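Long-range contact in major allergen Alt a 1 (Alternaria alternata, PDB 3V0R), which may bind host plant thaumatin-like proteins and inhibit their beta-glucanase activity, and forms a disulfide-linked beta-barrel homodimer: residues 14-28 with 112-126. Sequence-based numbering, arbitrary orientation.
Sequences YVWKISEFYGRKPEG and KDFVCQGVADAYITL. With 0FU (2,5,6-triaminopyrimidin-4-ol), chain K; 8AC (8-aminooctanoic acid), chain L; 0FU (2,5,6-triaminopyrimidin-4-ol), chain J; 0FU (2,5,6-triaminopyrimidin-4-ol), chain M.
Leu126 sets CD1 over one face of the Trp16 indole, 3.6 Å from the centroid of its six-membered ring, a CH-pi contact that suits a leucine, whose branched end can lay one methyl on the ring. Ile124 reaches the same tryptophan by CD1, 3.7 Å from Trp16 CB, and turns CG2 toward Ile18. Trp16, Ile18 and Ile124 share one face of the sheet, and all are buried. On the other face, Tyr123 and Lys17 lie side by side; with CG anti to its backbone N (chi1 -179°), Lys17 runs its methylenes along the tyrosine, CD 3.5 Å from Tyr123 OH. Its ammonium goes on to Asn109 of the second subunit and to a sulfate ion.

At the far end, Asp113 OD1 lies at the edge of the guanidinium of extended Arg24, in its plane, and takes the NE proton on its syn side, a nearly straight 2.9 Å salt bridge; the two planes stand 83° apart. NH1 gives Asp113 only a weak bond and also meets a sulfate ion. Asp113 OD2 is held separately by the backbone N of Asn109 of its own chain, which helps fix the carboxylate.

The backbones that carry these groups pair antiparallel in two parts, Val15 to Ile18 against Ala122 to Thr125 and Tyr22 to Lys25 against Phe114 to Gln117, with the register shifted by one between them. At this break Gly118, which has no side chain to collide with nearby Phe21 CB, gives its N-H to Phe21 O, while one water joins Glu20 N to Asp121 OD1.

Trp16 and Leu126, together with Tyr14, also line the 8-aminooctanoic acid pocket, whereas Tyr22 lies beside triaminopyrimidines and meets Tyr22 of the second subunit. The contact thus joins the first and last strands of the chain: strand 15-25 continues the sheet to strand 33-40, and strand 114-128 pairs with strand 93-106, to which the Cys116-Cys104 disulfide ties it.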
loop_
_atom_site.group_PDB
_atom_site.type_symbol
_atom_site.label_atom_id
_atom_site.label_comp_id
_atom_site.label_asym_id
_atom_site.label_seq_id
_atom_site.Cartn_x
_atom_site.Cartn_y
_atom_site.Cartn_z
ATOM N N TYR A 14 -14.806 -10.696 -21.013
ATOM C CA TYR A 14 -13.892 -9.595 -21.351
ATOM C C TYR A 14 -14.531 -8.230 -21.103
ATOM O O TYR A 14 -14.070 -7.209 -21.611
ATOM C CB TYR A 14 -13.447 -9.757 -22.809
ATOM C CG TYR A 14 -12.589 -11.002 -22.955
ATOM C CD1 TYR A 14 -13.127 -12.165 -23.412
ATOM C CD2 TYR A 14 -11.259 -10.985 -22.565
ATOM C CE1 TYR A 14 -12.363 -13.334 -23.520
ATOM C CE2 TYR A 14 -10.487 -12.139 -22.684
ATOM C CZ TYR A 14 -11.062 -13.277 -23.116
ATOM O OH TYR A 14 -10.306 -14.423 -23.220
ATOM N N VAL A 15 -15.585 -8.229 -20.298
ATOM C CA VAL A 15 -16.307 -7.023 -19.906
ATOM C C VAL A 15 -16.210 -6.770 -18.411
ATOM O O VAL A 15 -16.522 -7.659 -17.578
ATOM C CB VAL A 15 -17.789 -7.159 -20.328
ATOM C CG1 VAL A 15 -18.568 -5.885 -19.913
ATOM C CG2 VAL A 15 -17.880 -7.376 -21.845
ATOM N N TRP A 16 -15.698 -5.598 -18.051
ATOM C CA TRP A 16 -15.501 -5.187 -16.668
ATOM C C TRP A 16 -16.302 -3.972 -16.357
ATOM O O TRP A 16 -16.541 -3.147 -17.265
ATOM C CB TRP A 16 -14.041 -4.929 -16.377
ATOM C CG TRP A 16 -13.121 -6.102 -16.468
ATOM C CD1 TRP A 16 -13.436 -7.433 -16.547
ATOM C CD2 TRP A 16 -11.648 -6.069 -16.483
ATOM N NE1 TRP A 16 -12.299 -8.193 -16.592
ATOM C CE2 TRP A 16 -11.205 -7.398 -16.554
ATOM C CE3 TRP A 16 -10.716 -5.050 -16.465
ATOM C CZ2 TRP A 16 -9.857 -7.729 -16.593
ATOM C CZ3 TRP A 16 -9.381 -5.380 -16.476
ATOM C CH2 TRP A 16 -8.963 -6.700 -16.596
ATOM N N LYS A 17 -16.687 -3.789 -15.084
ATOM C CA LYS A 17 -17.480 -2.633 -14.658
ATOM C C LYS A 17 -16.544 -1.656 -14.008
ATOM O O LYS A 17 -15.691 -2.075 -13.199
ATOM C CB LYS A 17 -18.477 -3.111 -13.610
ATOM C CG LYS A 17 -19.386 -2.008 -13.090
ATOM C CD LYS A 17 -20.416 -2.604 -12.117
ATOM C CE LYS A 17 -19.848 -2.563 -10.706
ATOM N NZ LYS A 17 -20.863 -2.974 -9.669
ATOM N N ILE A 18 -16.694 -0.370 -14.343
ATOM C CA ILE A 18 -15.914 0.703 -13.793
ATOM C C ILE A 18 -16.897 1.520 -12.951
ATOM O O ILE A 18 -18.006 1.857 -13.362
ATOM C CB ILE A 18 -15.260 1.626 -14.840
ATOM C CG1 ILE A 18 -14.535 0.804 -15.894
ATOM C CG2 ILE A 18 -14.373 2.679 -14.124
ATOM C CD1 ILE A 18 -13.257 0.103 -15.437
ATOM N N SER A 19 -16.507 1.800 -11.734
ATOM C CA SER A 19 -17.368 2.526 -10.796
ATOM C C SER A 19 -16.521 3.334 -9.789
ATOM O O SER A 19 -15.281 3.189 -9.688
ATOM C CB SER A 19 -18.289 1.571 -9.997
ATOM O OG SER A 19 -17.497 0.665 -9.256
ATOM N N GLU A 20 -17.223 4.177 -9.039
ATOM C CA GLU A 20 -16.572 5.037 -7.997
ATOM C C GLU A 20 -15.351 5.834 -8.487
ATOM O O GLU A 20 -14.293 5.970 -7.854
ATOM C CB GLU A 20 -16.352 4.236 -6.690
ATOM C CG GLU A 20 -17.416 3.183 -6.237
ATOM C CD GLU A 20 -18.981 3.457 -6.406
ATOM O OE1 GLU A 20 -19.570 2.429 -6.721
ATOM O OE2 GLU A 20 -19.675 4.551 -6.173
ATOM N N PHE A 21 -15.510 6.431 -9.655
ATOM C CA PHE A 21 -14.513 7.358 -10.141
ATOM C C PHE A 21 -14.366 8.489 -9.143
ATOM O O PHE A 21 -15.348 8.983 -8.602
ATOM C CB PHE A 21 -14.963 7.992 -11.486
ATOM C CG PHE A 21 -14.024 9.038 -12.005
ATOM C CD1 PHE A 21 -12.847 8.694 -12.551
ATOM C CD2 PHE A 21 -14.311 10.357 -11.853
ATOM C CE1 PHE A 21 -11.987 9.656 -13.074
ATOM C CE2 PHE A 21 -13.465 11.359 -12.321
ATOM C CZ PHE A 21 -12.279 10.997 -12.925
ATOM N N TYR A 22 -13.122 8.878 -8.877
ATOM C CA TYR A 22 -12.801 10.057 -8.064
ATOM C C TYR A 22 -11.699 10.798 -8.759
ATOM O O TYR A 22 -10.894 10.215 -9.433
ATOM C CB TYR A 22 -12.325 9.657 -6.648
ATOM C CG TYR A 22 -11.952 10.798 -5.681
ATOM C CD1 TYR A 22 -12.868 11.274 -4.705
ATOM C CD2 TYR A 22 -10.672 11.349 -5.668
ATOM C CE1 TYR A 22 -12.510 12.270 -3.790
ATOM C CE2 TYR A 22 -10.330 12.375 -4.772
ATOM C CZ TYR A 22 -11.243 12.842 -3.856
ATOM O OH TYR A 22 -10.859 13.799 -2.930
ATOM N N GLY A 23 -11.641 12.099 -8.548
ATOM C CA GLY A 23 -10.464 12.878 -8.917
ATOM C C GLY A 23 -10.419 14.211 -8.193
ATOM O O GLY A 23 -11.449 14.720 -7.772
ATOM N N ARG A 24 -9.228 14.749 -8.026
ATOM C CA ARG A 24 -9.087 16.039 -7.414
ATOM C C ARG A 24 -8.296 16.939 -8.365
ATOM O O ARG A 24 -7.264 16.538 -8.865
ATOM C CB ARG A 24 -8.383 15.939 -6.059
ATOM C CG ARG A 24 -8.177 17.330 -5.456
ATOM C CD ARG A 24 -7.507 17.271 -4.119
ATOM N NE ARG A 24 -7.157 18.612 -3.690
ATOM C CZ ARG A 24 -6.067 18.928 -3.044
ATOM N NH1 ARG A 24 -5.820 20.196 -2.726
ATOM N NH2 ARG A 24 -5.248 17.989 -2.601
ATOM N N LYS A 25 -8.813 18.125 -8.587
ATOM C CA LYS A 25 -8.144 19.182 -9.352
ATOM C C LYS A 25 -7.853 20.324 -8.384
ATOM O O LYS A 25 -8.750 21.102 -8.063
ATOM C CB LYS A 25 -9.098 19.695 -10.451
ATOM C CG LYS A 25 -9.497 18.635 -11.477
ATOM C CD LYS A 25 -10.516 19.237 -12.457
ATOM C CE LYS A 25 -10.834 18.265 -13.592
ATOM N NZ LYS A 25 -12.055 18.773 -14.374
ATOM N N PRO A 26 -6.626 20.415 -7.877
ATOM C CA PRO A 26 -6.270 21.347 -6.793
ATOM C C PRO A 26 -6.358 22.791 -7.202
ATOM O O PRO A 26 -6.590 23.683 -6.344
ATOM C CB PRO A 26 -4.818 20.960 -6.458
ATOM C CG PRO A 26 -4.321 20.200 -7.633
ATOM C CD PRO A 26 -5.496 19.555 -8.263
ATOM N N GLU A 27 -6.184 23.019 -8.500
ATOM C CA GLU A 27 -6.308 24.342 -9.049
ATOM C C GLU A 27 -7.360 24.431 -10.135
ATOM O O GLU A 27 -7.377 25.381 -10.904
ATOM C CB GLU A 27 -4.938 24.797 -9.586
ATOM C CG GLU A 27 -3.870 24.823 -8.502
ATOM C CD GLU A 27 -4.185 25.825 -7.376
ATOM O OE1 GLU A 27 -4.945 26.789 -7.605
ATOM O OE2 GLU A 27 -3.656 25.684 -6.248
ATOM N N GLY A 28 -8.248 23.447 -10.188
ATOM C CA GLY A 28 -9.360 23.435 -11.092
ATOM C C GLY A 28 -9.003 23.064 -12.514
ATOM O O GLY A 28 -9.838 23.195 -13.375
ATOM N N LYS A 112 -9.535 27.470 -5.751
ATOM C CA LYS A 112 -9.808 26.757 -7.027
ATOM C C LYS A 112 -9.746 25.203 -6.929
ATOM O O LYS A 112 -9.577 24.499 -7.922
ATOM C CB LYS A 112 -8.858 27.263 -8.112
ATOM C CG LYS A 112 -8.853 28.786 -8.329
ATOM C CD LYS A 112 -8.154 29.164 -9.654
ATOM C CE LYS A 112 -6.669 29.552 -9.475
ATOM N NZ LYS A 112 -5.725 29.085 -10.570
ATOM N N ASP A 113 -9.940 24.695 -5.714
ATOM C CA ASP A 113 -9.927 23.282 -5.431
ATOM C C ASP A 113 -11.280 22.647 -5.787
ATOM O O ASP A 113 -12.346 23.093 -5.295
ATOM C CB ASP A 113 -9.619 23.102 -3.943
ATOM C CG ASP A 113 -9.575 21.660 -3.519
ATOM O OD1 ASP A 113 -8.811 20.909 -4.166
ATOM O OD2 ASP A 113 -10.292 21.330 -2.501
ATOM N N PHE A 114 -11.243 21.611 -6.653
ATOM C CA PHE A 114 -12.444 20.902 -7.061
ATOM C C PHE A 114 -12.226 19.424 -6.894
ATOM O O PHE A 114 -11.114 18.938 -7.098
ATOM C CB PHE A 114 -12.789 21.198 -8.523
ATOM C CG PHE A 114 -13.413 22.530 -8.692
ATOM C CD1 PHE A 114 -14.798 22.660 -8.695
ATOM C CD2 PHE A 114 -12.634 23.663 -8.762
ATOM C CE1 PHE A 114 -15.381 23.922 -8.776
ATOM C CE2 PHE A 114 -13.208 24.936 -8.868
ATOM C CZ PHE A 114 -14.592 25.054 -8.872
ATOM N N VAL A 115 -13.272 18.739 -6.463
ATOM C CA VAL A 115 -13.253 17.304 -6.369
ATOM C C VAL A 115 -14.370 16.773 -7.278
ATOM O O VAL A 115 -15.457 17.367 -7.341
ATOM C CB VAL A 115 -13.351 16.828 -4.910
ATOM C CG1 VAL A 115 -12.084 17.205 -4.142
ATOM C CG2 VAL A 115 -14.574 17.423 -4.225
ATOM N N CYS A 116 -14.075 15.693 -8.017
ATOM C CA CYS A 116 -14.939 15.114 -9.017
ATOM C C CYS A 116 -15.302 13.698 -8.590
ATOM O O CYS A 116 -14.444 12.979 -8.079
ATOM C CB CYS A 116 -14.226 15.065 -10.405
ATOM S SG CYS A 116 -13.534 16.694 -10.805
ATOM N N GLN A 117 -16.554 13.292 -8.720
ATOM C CA GLN A 117 -16.884 11.928 -8.479
ATOM C C GLN A 117 -17.839 11.379 -9.549
ATOM O O GLN A 117 -18.628 12.154 -10.136
ATOM C CB GLN A 117 -17.436 11.735 -7.025
ATOM C CG GLN A 117 -18.711 12.541 -6.807
ATOM C CD GLN A 117 -19.290 12.553 -5.343
ATOM O OE1 GLN A 117 -18.602 12.943 -4.351
ATOM N NE2 GLN A 117 -20.558 12.059 -5.207
ATOM N N GLY A 118 -17.713 10.066 -9.809
ATOM C CA GLY A 118 -18.492 9.407 -10.841
ATOM C C GLY A 118 -20.004 9.564 -10.524
ATOM O O GLY A 118 -20.413 9.597 -9.338
ATOM N N VAL A 119 -20.792 9.759 -11.574
ATOM C CA VAL A 119 -22.253 9.802 -11.468
ATOM C C VAL A 119 -22.931 8.579 -12.084
ATOM O O VAL A 119 -24.136 8.405 -11.936
ATOM C CB VAL A 119 -22.836 11.098 -12.026
ATOM C CG1 VAL A 119 -22.292 12.276 -11.239
ATOM C CG2 VAL A 119 -22.578 11.255 -13.518
ATOM N N ALA A 120 -22.149 7.707 -12.733
ATOM C CA ALA A 120 -22.679 6.513 -13.375
ATOM C C ALA A 120 -21.582 5.509 -13.541
ATOM O O ALA A 120 -20.414 5.885 -13.725
ATOM C CB ALA A 120 -23.244 6.822 -14.751
ATOM N N ASP A 121 -21.944 4.228 -13.524
ATOM C CA ASP A 121 -20.980 3.188 -13.837
ATOM C C ASP A 121 -20.742 3.180 -15.351
ATOM O O ASP A 121 -21.551 3.725 -16.085
ATOM C CB ASP A 121 -21.539 1.834 -13.448
ATOM C CG ASP A 121 -21.607 1.614 -11.946
ATOM O OD1 ASP A 121 -21.151 2.390 -11.147
ATOM O OD2 ASP A 121 -22.144 0.563 -11.567
ATOM N N ALA A 122 -19.640 2.578 -15.796
ATOM C CA ALA A 122 -19.326 2.382 -17.211
ATOM C C ALA A 122 -18.852 0.942 -17.363
ATOM O O ALA A 122 -18.354 0.360 -16.427
ATOM C CB ALA A 122 -18.197 3.341 -17.683
ATOM N N TYR A 123 -19.000 0.386 -18.556
ATOM C CA TYR A 123 -18.582 -0.959 -18.849
ATOM C C TYR A 123 -17.542 -0.932 -19.934
ATOM O O TYR A 123 -17.698 -0.204 -20.947
ATOM C CB TYR A 123 -19.785 -1.754 -19.218
ATOM C CG TYR A 123 -20.654 -2.031 -18.038
ATOM C CD1 TYR A 123 -21.608 -1.109 -17.611
ATOM C CD2 TYR A 123 -20.480 -3.195 -17.274
ATOM C CE1 TYR A 123 -22.337 -1.346 -16.421
ATOM C CE2 TYR A 123 -21.240 -3.461 -16.159
ATOM C CZ TYR A 123 -22.159 -2.548 -15.738
ATOM O OH TYR A 123 -22.865 -2.833 -14.635
ATOM N N ILE A 124 -16.453 -1.654 -19.777
ATOM C CA ILE A 124 -15.406 -1.615 -20.799
ATOM C C ILE A 124 -15.344 -3.032 -21.418
ATOM O O ILE A 124 -15.563 -4.047 -20.706
ATOM C CB ILE A 124 -14.006 -1.224 -20.212
ATOM C CG1 ILE A 124 -13.509 -2.062 -19.033
ATOM C CG2 ILE A 124 -13.944 0.246 -19.823
ATOM C CD1 ILE A 124 -12.630 -3.283 -19.420
ATOM N N THR A 125 -14.949 -3.109 -22.675
ATOM C CA THR A 125 -14.686 -4.385 -23.364
ATOM C C THR A 125 -13.209 -4.445 -23.745
ATOM O O THR A 125 -12.644 -3.576 -24.449
ATOM C CB THR A 125 -15.614 -4.600 -24.615
ATOM O OG1 THR A 125 -16.982 -4.553 -24.238
ATOM C CG2 THR A 125 -15.314 -6.012 -25.329
ATOM N N LEU A 126 -12.526 -5.483 -23.275
ATOM C CA LEU A 126 -11.142 -5.714 -23.618
ATOM C C LEU A 126 -11.017 -6.408 -24.968
ATOM O O LEU A 126 -11.563 -7.486 -25.178
ATOM C CB LEU A 126 -10.449 -6.511 -22.498
ATOM C CG LEU A 126 -10.334 -5.843 -21.142
ATOM C CD1 LEU A 126 -10.215 -6.926 -20.082
ATOM C CD2 LEU A 126 -9.094 -4.952 -21.141
HETATM C C4 0FU K . -9.113 6.806 -2.119
HETATM N N3 0FU K . -9.978 5.765 -2.126
HETATM C C2 0FU K . -11.268 5.982 -2.491
HETATM N NAA 0FU K . -12.124 4.946 -2.481
HETATM N N1 0FU K . -11.711 7.207 -2.873
HETATM C C6 0FU K . -10.873 8.255 -2.837
HETATM N NAB 0FU K . -11.169 9.530 -3.142
HETATM C C5 0FU K . -9.585 8.050 -2.478
HETATM N NAC 0FU K . -8.780 9.097 -2.484
HETATM O O4 0FU K . -7.773 6.731 -1.773
HETATM N NAA 8AC L . -12.291 -19.410 -21.116
HETATM O OAB 8AC L . -8.576 -10.021 -19.620
HETATM O OAC 8AC L . -8.010 -10.774 -17.698
HETATM C CAD 8AC L . -11.572 -18.438 -20.280
HETATM C CAE 8AC L . -12.205 -17.077 -20.468
HETATM C CAF 8AC L . -11.988 -16.175 -19.269
HETATM C CAG 8AC L . -10.874 -15.184 -19.631
HETATM C CAH 8AC L . -11.077 -13.863 -18.982
HETATM C CAI 8AC L . -9.769 -13.028 -19.106
HETATM C CAJ 8AC L . -10.050 -11.583 -18.763
HETATM C CAK 8AC L . -8.754 -10.752 -18.673
HETATM C C4 0FU J . -7.258 -16.302 -19.607
HETATM N N3 0FU J . -7.699 -17.240 -20.486
HETATM C C2 0FU J . -7.788 -16.994 -21.823
HETATM N NAA 0FU J . -8.231 -17.964 -22.637
HETATM N N1 0FU J . -7.435 -15.799 -22.345
HETATM C C6 0FU J . -6.987 -14.820 -21.506
HETATM N NAB 0FU J . -6.643 -13.652 -21.998
HETATM C C5 0FU J . -6.884 -15.041 -20.104
HETATM N NAC 0FU J . -6.437 -14.099 -19.234
HETATM O O4 0FU J . -7.166 -16.520 -18.248
HETATM C C4 0FU M . -7.732 5.464 -4.495
HETATM N N3 0FU M . -7.452 6.689 -4.955
HETATM C C2 0FU M . -8.361 7.354 -5.699
HETATM N NAA 0FU M . -8.010 8.585 -6.125
HETATM N N1 0FU M . -9.584 6.820 -5.993
HETATM C C6 0FU M . -9.899 5.592 -5.555
HETATM N NAB 0FU M . -11.079 5.029 -5.848
HETATM C C5 0FU M . -8.955 4.903 -4.781
HETATM N NAC 0FU M . -9.161 3.676 -4.302
HETATM O O4 0FU M . -6.880 4.736 -3.729
HETATM O O HOH W 1 -20.060 4.867 -10.292
HETATM O O HOH W 2 -17.880 6.177 -11.381
HETATM O O HOH W 3 -7.108 26.211 -5.171
#